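PDB 6R1J: uncharacterized protein from Aeromonas hydrophila J-1, which forms the C component of the tripartite alpha-pore-forming toxin AHL, captured here in its soluble form, and probably takes part in building a membrane pore. Local coordinates for residues 3-8 / 215-220; 149-154 / 167-172. The protein carries 3 engineered substitutions. All blocks are in the same frame, centred on the assembly; numbering follows the deposited sequence.

Contact 1 of 2, residues 3-8 / 215-220; sequences NGILSQ and IDRVSK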
loop_
_atom_site.group_PDB
_atom_site.type_symbol
_atom_site.label_atom_id
_atom_site.label_comp_id
_atom_site.label_asym_id
_atom_site.label_seq_id
_atom_site.Cartn_x
_atom_site.Cartn_y
_atom_site.Cartn_z
ATOM N N ASN A 3 -14.334 -18.177 -16.966
ATOM C CA ASN A 3 -13.509 -19.212 -16.300
ATOM C C ASN A 3 -12.070 -19.208 -16.853
ATOM O O ASN A 3 -11.159 -19.249 -16.012
ATOM C CB ASN A 3 -14.112 -20.620 -16.416
ATOM C CG ASN A 3 -15.021 -21.020 -15.275
ATOM O OD1 ASN A 3 -14.605 -21.017 -14.116
ATOM N ND2 ASN A 3 -16.232 -21.449 -15.600
ATOM N N GLY A 4 -11.862 -19.241 -18.183
ATOM C CA GLY A 4 -10.513 -19.290 -18.803
ATOM C C GLY A 4 -9.701 -18.017 -18.527
ATOM O O GLY A 4 -10.338 -16.975 -18.289
ATOM N N ILE A 5 -8.362 -18.071 -18.601
ATOM C CA ILE A 5 -7.451 -16.925 -18.274
ATOM C C ILE A 5 -7.707 -15.744 -19.220
ATOM O O ILE A 5 -7.746 -14.616 -18.714
ATOM C CB ILE A 5 -5.964 -17.344 -18.229
ATOM C CG1 ILE A 5 -5.716 -18.326 -17.089
ATOM C CG2 ILE A 5 -5.033 -16.149 -18.071
ATOM C CD1 ILE A 5 -5.932 -17.713 -15.711
ATOM N N LEU A 6 -7.950 -15.969 -20.509
ATOM C CA LEU A 6 -8.268 -14.835 -21.416
ATOM C C LEU A 6 -9.581 -14.201 -20.992
ATOM O O LEU A 6 -9.612 -12.944 -20.868
ATOM C CB LEU A 6 -8.285 -15.292 -22.873
ATOM C CG LEU A 6 -6.898 -15.613 -23.426
ATOM C CD1 LEU A 6 -6.990 -16.148 -24.839
ATOM C CD2 LEU A 6 -5.975 -14.403 -23.376
ATOM N N SER A 7 -10.620 -15.013 -20.776
ATOM C CA SER A 7 -11.967 -14.557 -20.381
ATOM C C SER A 7 -11.918 -13.753 -19.073
ATOM O O SER A 7 -12.579 -12.676 -18.994
ATOM C CB SER A 7 -12.937 -15.732 -20.279
ATOM O OG SER A 7 -13.102 -16.339 -21.548
ATOM N N GLN A 8 -11.147 -14.223 -18.093
ATOM C CA GLN A 8 -11.067 -13.546 -16.784
ATOM C C GLN A 8 -10.383 -12.188 -16.930
ATOM O O GLN A 8 -10.869 -11.235 -16.329
ATOM C CB GLN A 8 -10.312 -14.402 -15.784
ATOM C CG GLN A 8 -11.159 -15.560 -15.264
ATOM C CD GLN A 8 -10.475 -16.246 -14.109
ATOM O OE1 GLN A 8 -9.895 -15.583 -13.246
ATOM N NE2 GLN A 8 -10.564 -17.568 -14.072
ATOM N N ILE A 215 -1.505 -10.532 -21.942
ATOM C CA ILE A 215 -0.315 -10.515 -22.843
ATOM C C ILE A 215 0.490 -11.802 -22.670
ATOM O O ILE A 215 0.943 -12.349 -23.663
ATOM C CB ILE A 215 0.495 -9.238 -22.564
ATOM C CG1 ILE A 215 -0.235 -8.030 -23.166
ATOM C CG2 ILE A 215 1.934 -9.342 -23.046
ATOM C CD1 ILE A 215 0.312 -6.680 -22.656
ATOM N N ASP A 216 0.733 -12.237 -21.426
ATOM C CA ASP A 216 1.515 -13.473 -21.186
ATOM C C ASP A 216 0.794 -14.678 -21.847
ATOM O O ASP A 216 1.464 -15.511 -22.399
ATOM C CB ASP A 216 1.757 -13.716 -19.696
ATOM C CG ASP A 216 2.651 -12.691 -19.002
ATOM O OD1 ASP A 216 3.367 -11.914 -19.712
ATOM O OD2 ASP A 216 2.578 -12.641 -17.773
ATOM N N ARG A 217 -0.522 -14.705 -21.845
ATOM C CA ARG A 217 -1.288 -15.855 -22.406
ATOM C C ARG A 217 -1.295 -15.749 -23.928
ATOM O O ARG A 217 -1.120 -16.769 -24.582
ATOM C CB ARG A 217 -2.723 -15.896 -21.879
ATOM C CG ARG A 217 -3.539 -17.066 -22.418
ATOM C CD ARG A 217 -2.816 -18.411 -22.320
ATOM N NE ARG A 217 -2.429 -18.739 -20.949
ATOM C CZ ARG A 217 -3.130 -19.512 -20.088
ATOM N NH1 ARG A 217 -2.663 -19.731 -18.874
ATOM N NH2 ARG A 217 -4.259 -20.102 -20.440
ATOM N N VAL A 218 -1.425 -14.534 -24.482
ATOM C CA VAL A 218 -1.320 -14.368 -25.950
ATOM C C VAL A 218 0.073 -14.796 -26.372
ATOM O O VAL A 218 0.242 -15.496 -27.401
ATOM C CB VAL A 218 -1.640 -12.941 -26.406
ATOM C CG1 VAL A 218 -1.339 -12.788 -27.874
ATOM C CG2 VAL A 218 -3.088 -12.597 -26.127
ATOM N N SER A 219 1.081 -14.404 -25.600
ATOM C CA SER A 219 2.469 -14.740 -25.942
ATOM C C SER A 219 2.641 -16.274 -25.843
ATOM O O SER A 219 3.298 -16.867 -26.727
ATOM C CB SER A 219 3.449 -13.983 -25.067
ATOM O OG SER A 219 4.742 -14.485 -25.260
ATOM N N LYS A 220 2.039 -16.908 -24.839
ATOM C CA LYS A 220 2.155 -18.394 -24.661
ATOM C C LYS A 220 1.520 -19.057 -25.883
ATOM O O LYS A 220 2.147 -19.911 -26.479
ATOM C CB LYS A 220 1.535 -18.810 -23.321
ATOM C CG LYS A 220 1.766 -20.278 -22.980
ATOM C CD LYS A 220 1.278 -20.714 -21.614
ATOM C CE LYS A 220 1.817 -22.102 -21.261
ATOM N NZ LYS A 220 1.576 -23.102 -22.345
#

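Contact 2 of 2, residues 149-154 / 167-172; sequences NKKKLY and IALAVT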
loop_
_atom_site.group_PDB
_atom_site.type_symbol
_atom_site.label_atom_id
_atom_site.label_comp_id
_atom_site.label_asym_id
_atom_site.label_seq_id
_atom_site.Cartn_x
_atom_site.Cartn_y
_atom_site.Cartn_z
ATOM N N ASN A 149 -1.390 37.236 19.481
ATOM C CA ASN A 149 -2.379 37.034 20.583
ATOM C C ASN A 149 -1.739 37.281 21.962
ATOM O O ASN A 149 -2.483 37.690 22.867
ATOM C CB ASN A 149 -3.084 35.680 20.480
ATOM C CG ASN A 149 -4.274 35.712 19.545
ATOM O OD1 ASN A 149 -4.943 36.739 19.430
ATOM N ND2 ASN A 149 -4.560 34.592 18.895
ATOM N N LYS A 150 -0.430 37.060 22.124
ATOM C CA LYS A 150 0.317 37.363 23.380
ATOM C C LYS A 150 0.485 38.887 23.516
ATOM O O LYS A 150 0.468 39.379 24.657
ATOM C CB LYS A 150 1.660 36.624 23.417
ATOM C CG LYS A 150 1.562 35.165 23.825
ATOM C CD LYS A 150 2.837 34.385 23.610
ATOM C CE LYS A 150 2.617 32.895 23.761
ATOM N NZ LYS A 150 3.701 32.120 23.117
ATOM N N LYS A 151 0.679 39.606 22.405
ATOM C CA LYS A 151 0.762 41.097 22.375
ATOM C C LYS A 151 -0.620 41.686 22.686
ATOM O O LYS A 151 -0.669 42.702 23.399
ATOM C CB LYS A 151 1.263 41.614 21.024
ATOM C CG LYS A 151 2.735 41.359 20.730
ATOM C CD LYS A 151 3.147 41.847 19.359
ATOM C CE LYS A 151 2.615 43.232 19.048
ATOM N NZ LYS A 151 3.140 43.748 17.763
ATOM N N LYS A 152 -1.694 41.088 22.146
ATOM C CA LYS A 152 -3.103 41.483 22.418
ATOM C C LYS A 152 -3.361 41.349 23.930
ATOM O O LYS A 152 -3.957 42.276 24.505
ATOM C CB LYS A 152 -4.095 40.654 21.594
ATOM C CG LYS A 152 -5.553 40.995 21.862
ATOM C CD LYS A 152 -6.539 40.207 21.059
ATOM C CE LYS A 152 -7.936 40.445 21.580
ATOM N NZ LYS A 152 -8.953 39.865 20.680
ATOM N N LEU A 153 -2.952 40.220 24.527
ATOM C CA LEU A 153 -2.962 39.948 25.996
ATOM C C LEU A 153 -2.316 41.152 26.702
ATOM O O LEU A 153 -3.001 41.825 27.500
ATOM C CB LEU A 153 -2.190 38.633 26.222
ATOM C CG LEU A 153 -1.817 38.207 27.650
ATOM C CD1 LEU A 153 -1.541 36.705 27.692
ATOM C CD2 LEU A 153 -0.610 38.974 28.192
ATOM N N TYR A 154 -1.059 41.439 26.342
ATOM C CA TYR A 154 -0.201 42.530 26.874
ATOM C C TYR A 154 -0.871 43.909 26.757
ATOM O O TYR A 154 -1.058 44.526 27.824
ATOM C CB TYR A 154 1.149 42.520 26.159
ATOM C CG TYR A 154 2.006 43.700 26.516
ATOM C CD1 TYR A 154 2.448 44.583 25.548
ATOM C CD2 TYR A 154 2.304 43.970 27.841
ATOM C CE1 TYR A 154 3.224 45.676 25.884
ATOM C CE2 TYR A 154 3.072 45.063 28.196
ATOM C CZ TYR A 154 3.534 45.919 27.211
ATOM O OH TYR A 154 4.289 47.001 27.552
ATOM N N ILE A 167 -5.946 48.816 18.230
ATOM C CA ILE A 167 -6.697 49.165 16.976
ATOM C C ILE A 167 -5.850 48.712 15.768
ATOM O O ILE A 167 -6.456 48.158 14.812
ATOM C CB ILE A 167 -7.113 50.664 16.980
ATOM C CG1 ILE A 167 -8.139 50.953 18.088
ATOM C CG2 ILE A 167 -7.650 51.110 15.629
ATOM C CD1 ILE A 167 -8.173 52.392 18.576
ATOM N N ALA A 168 -4.513 48.870 15.837
ATOM C CA ALA A 168 -3.530 48.419 14.823
ATOM C C ALA A 168 -3.457 46.886 14.782
ATOM O O ALA A 168 -3.765 46.313 13.722
ATOM C CB ALA A 168 -2.163 49.007 15.093
ATOM N N LEU A 169 -3.042 46.258 15.889
ATOM C CA LEU A 169 -2.881 44.780 16.042
ATOM C C LEU A 169 -4.109 44.025 15.504
ATOM O O LEU A 169 -3.905 42.939 14.954
ATOM C CB LEU A 169 -2.671 44.449 17.520
ATOM C CG LEU A 169 -2.156 43.045 17.799
ATOM C CD1 LEU A 169 -0.712 42.924 17.354
ATOM C CD2 LEU A 169 -2.287 42.719 19.275
ATOM N N ALA A 170 -5.327 44.548 15.710
ATOM C CA ALA A 170 -6.625 43.983 15.246
ATOM C C ALA A 170 -6.595 43.669 13.739
ATOM O O ALA A 170 -7.230 42.655 13.332
ATOM C CB ALA A 170 -7.749 44.951 15.540
ATOM N N VAL A 171 -5.958 44.547 12.947
ATOM C CA VAL A 171 -5.829 44.438 11.461
ATOM C C VAL A 171 -4.784 43.367 11.143
ATOM O O VAL A 171 -5.017 42.594 10.200
ATOM C CB VAL A 171 -5.440 45.773 10.796
ATOM C CG1 VAL A 171 -5.084 45.596 9.324
ATOM C CG2 VAL A 171 -6.519 46.832 10.969
ATOM N N THR A 172 -3.652 43.352 11.852
ATOM C CA THR A 172 -2.595 42.321 11.657
ATOM C C THR A 172 -3.162 40.923 11.975
ATOM O O THR A 172 -2.827 39.975 11.257
ATOM C CB THR A 172 -1.367 42.585 12.541
ATOM O OG1 THR A 172 -1.027 43.977 12.498
ATOM C CG2 THR A 172 -0.172 41.755 12.127
#

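Contact 1 of 2, residues 3-8 / 215-220
Arg217 reaches from helix 163-236 across Leu6 to Ile5 at the start of helix 5-21, and its path can be traced atom by atom. CB already lies 3.9 Å from Leu6 CD2. The next carbon, CG, lies against one branch of the leucine, 3.7 Å from Leu6 CD2 and 3.8 Å from Leu6 CG. CG stands anti to the backbone N (chi1 -179°), which carries the chain straight out to the short helix; two successive bends (chi2 48°, chi3 58°) then turn the tip from the leucine to the isoleucine. There the guanidinium is roofed on one face by Ile5 CB, 3.8 Å above its plane and offset toward the rim. At the rim, Arg217 NH2 comes within 3.9 Å of Ile5 CB, while Arg217 NH1 is 3.8 Å from Ile5 CG1. No hydrogen bond spans the two segments, so the fit rests on van der Waals contact, and the polar end is held by others: NH2 bonds to the backbone O of Asp264, and NH1 forms a salt bridge with Glu184 of the second subunit. These two partners should fix the rotation of the group beneath Ile5. Leu6 CD2 also looks toward Val218 CG2 at 4.4 Å, a looser apolar approach beside the arginine. Gly4 is the N-cap residue of helix 5-21, and Ile5 and Leu6 in its first turn meet helix 163-236; beyond it, Val218 and Ile215 rest on Leu103 of helix 78-157, placing the contact within the helical bundle.

Contact 2 of 2, residues 149-154 / 167-172
Leu169 reaches across an antiparallel helical hairpin to Lys151 and Lys152, joining helix 163-236 to helix 78-157 near the turn between them. The tight part of the contact is one methyl group. Leu169 CD2 sits against the opposing backbone, 3.4 Å from Lys152 N and 3.5 Å from Lys152 CA, and it also meets the root of that side chain, with Leu169 CD2 at 3.6 Å from Lys152 CB. Lys151 CB is a little farther from the same methyl, at 4.1 Å. With CB directed at the partner helix and CG anti to the backbone N (chi1 -166°), the methyl spans to a backbone whose Lys152 CA is 7.2 Å from Leu169 CA. Leu169 is buried and also packs on Leu148, one turn earlier in helix 78-157, where Thr172 touches the same leucine.

The outer side differs. Both lysines are exposed, no hydrogen bond links the segments, and only 134 Å² of surface is buried between them. Lys152 gives little beyond its CB, since its extended chain runs away from Leu169. On another side of helix 78-157, Lys150 and Leu153 pack on Ser226 and Gly230 of the third subunit. Lys151 instead folds its aliphatic arm obliquely past the leucine: a bend at chi3 (45°) brings Lys151 CE to 3.7 Å from Leu169 CD1, with Lys151 NZ 4.0 Å from that same methyl.

In the fold
Contact 1 and contact 2 both use helix 163-236, yet their centres are 71 Å apart and their nearest atoms about 58 Å, so they do not touch. Contact 2 pairs residues close in sequence, 13 apart at the nearest ends, near the hairpin turn, its centre about 58 Å from the centre of the chain. Contact 1 brings together segments 207 residues apart at the closest ends, its centre about 14 Å from that of the chain, and the segments of contact 2 fall between its own in the sequence. A bound sodium ion lies on the side of contact 1, about 6 Å from the Arg217 side chain; Thr224 and Asp264 form a sodium site.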